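Local coordinates for Tb427.07.360- putative uncharacterized metacyclic invariant surface protein from Trypanosoma brucei (Trypanosoma brucei, PDB 5VTL) that is of unknown function but is probably an invariant surface protein of the metacyclic trypanosome, built as an extended bundle of long helices, at residues Asp47-Arg50 and Arg51-Ala55. Sequence-based numbering, arbitrary orientation.
Sequences DAVR and RAEDA
R51 crosses the side chain of D47, one turn back on the same helix: R51 N donates to D47 O at 2.9 Å, and its methylene CD passes 3.6 Å from D47 OD2. Its guanidinium does not pair with that carboxylate; D47 OD1 instead accepts a hydrogen bond from R50 NH2 at 2.7 Å, part of a salt bridge. The oxygen lies at the edge of the R50 guanidinium, close to its plane, while NH2 approaches from above the carboxylate plane. A bend at chi3 (54°) helps turn the R50 guanidinium back toward D47 and leaves NH2 near CG of R51. A52 continues the helical ladder, donating to A48 O. At E53, CG set beside the backbone N (chi1 -71°) carries the carboxylate across V49, E53 OE1 lying 3.6 Å from CG1 of V49, and the same OE1 forms a salt bridge with R70. D54 completes a three-residue charge network along the exposed flank: its OD2 lies at the edge of the R50 guanidinium, 3.7 Å from R50 NH1 in a long salt bridge, with the two planes 58° apart and a water joining them weakly. Near one end of the elongated bundle, helix 4-58 packs A48, R51 and A55 on helix 157-209, where R51 forms a salt bridge with E206, and V49 and A52 on helix 63-102.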
loop_
_atom_site.group_PDB
_atom_site.type_symbol
_atom_site.label_atom_id
_atom_site.label_comp_id
_atom_site.label_asym_id
_atom_site.label_seq_id
_atom_site.Cartn_x
_atom_site.Cartn_y
_atom_site.Cartn_z
ATOM N N ASP A 47 27.931 2.055 10.442
ATOM C CA ASP A 47 29.246 2.011 9.795
ATOM C C ASP A 47 29.872 3.403 9.794
ATOM O O ASP A 47 31.074 3.573 10.015
ATOM C CB ASP A 47 29.109 1.522 8.354
ATOM C CG ASP A 47 30.465 1.247 7.684
ATOM O OD1 ASP A 47 31.248 0.432 8.209
ATOM O OD2 ASP A 47 30.744 1.851 6.632
ATOM N N ALA A 48 29.031 4.399 9.554
ATOM C CA ALA A 48 29.472 5.779 9.445
ATOM C C ALA A 48 29.961 6.219 10.814
ATOM O O ALA A 48 31.006 6.863 10.921
ATOM C CB ALA A 48 28.316 6.662 8.934
ATOM N N VAL A 49 29.229 5.840 11.866
ATOM C CA VAL A 49 29.636 6.176 13.229
ATOM C C VAL A 49 31.002 5.537 13.516
ATOM O O VAL A 49 31.900 6.190 14.033
ATOM C CB VAL A 49 28.569 5.753 14.298
ATOM C CG1 VAL A 49 29.125 5.790 15.701
ATOM C CG2 VAL A 49 27.319 6.664 14.235
ATOM N N ARG A 50 31.168 4.267 13.171
ATOM C CA ARG A 50 32.464 3.611 13.366
ATOM C C ARG A 50 33.573 4.358 12.638
ATOM O O ARG A 50 34.638 4.615 13.200
ATOM C CB ARG A 50 32.424 2.157 12.895
ATOM C CG ARG A 50 33.748 1.423 13.097
ATOM C CD ARG A 50 33.777 0.082 12.414
ATOM N NE ARG A 50 33.448 0.174 10.997
ATOM C CZ ARG A 50 34.269 0.630 10.057
ATOM N NH1 ARG A 50 35.473 1.069 10.376
ATOM N NH2 ARG A 50 33.870 0.674 8.794
ATOM N N ARG A 51 33.332 4.710 11.385
ATOM C CA ARG A 51 34.329 5.428 10.607
ATOM C C ARG A 51 34.716 6.759 11.234
ATOM O O ARG A 51 35.896 7.104 11.322
ATOM C CB ARG A 51 33.806 5.637 9.196
ATOM C CG ARG A 51 33.742 4.355 8.375
ATOM C CD ARG A 51 33.026 4.605 7.081
ATOM N NE ARG A 51 33.684 5.632 6.272
ATOM C CZ ARG A 51 33.158 6.167 5.169
ATOM N NH1 ARG A 51 33.829 7.077 4.473
ATOM N NH2 ARG A 51 31.951 5.797 4.759
ATOM N N ALA A 52 33.717 7.507 11.673
ATOM C CA ALA A 52 33.950 8.808 12.284
ATOM C C ALA A 52 34.705 8.666 13.593
ATOM O O ALA A 52 35.615 9.443 13.881
ATOM C CB ALA A 52 32.621 9.519 12.496
ATOM N N GLU A 53 34.335 7.678 14.401
ATOM C CA GLU A 53 35.029 7.426 15.660
ATOM C C GLU A 53 36.521 7.163 15.424
ATOM O O GLU A 53 37.377 7.650 16.168
ATOM C CB GLU A 53 34.417 6.226 16.387
ATOM C CG GLU A 53 33.047 6.485 16.975
ATOM C CD GLU A 53 32.410 5.250 17.583
ATOM O OE1 GLU A 53 31.491 5.426 18.413
ATOM O OE2 GLU A 53 32.836 4.121 17.253
ATOM N N ASP A 54 36.822 6.396 14.385
ATOM C CA ASP A 54 38.203 6.034 14.090
ATOM C C ASP A 54 39.008 7.238 13.637
ATOM O O ASP A 54 40.162 7.399 14.033
ATOM C CB ASP A 54 38.248 4.937 13.042
ATOM C CG ASP A 54 37.773 3.594 13.585
ATOM O OD1 ASP A 54 37.475 3.506 14.795
ATOM O OD2 ASP A 54 37.720 2.618 12.809
ATOM N N ALA A 55 38.403 8.094 12.816
ATOM C CA ALA A 55 39.047 9.338 12.432
ATOM C C ALA A 55 39.281 10.202 13.672
ATOM O O ALA A 55 40.359 10.774 13.853
ATOM C CB ALA A 55 38.222 10.070 11.387
HETATM O O HOH W 1 37.498 3.426 9.470
#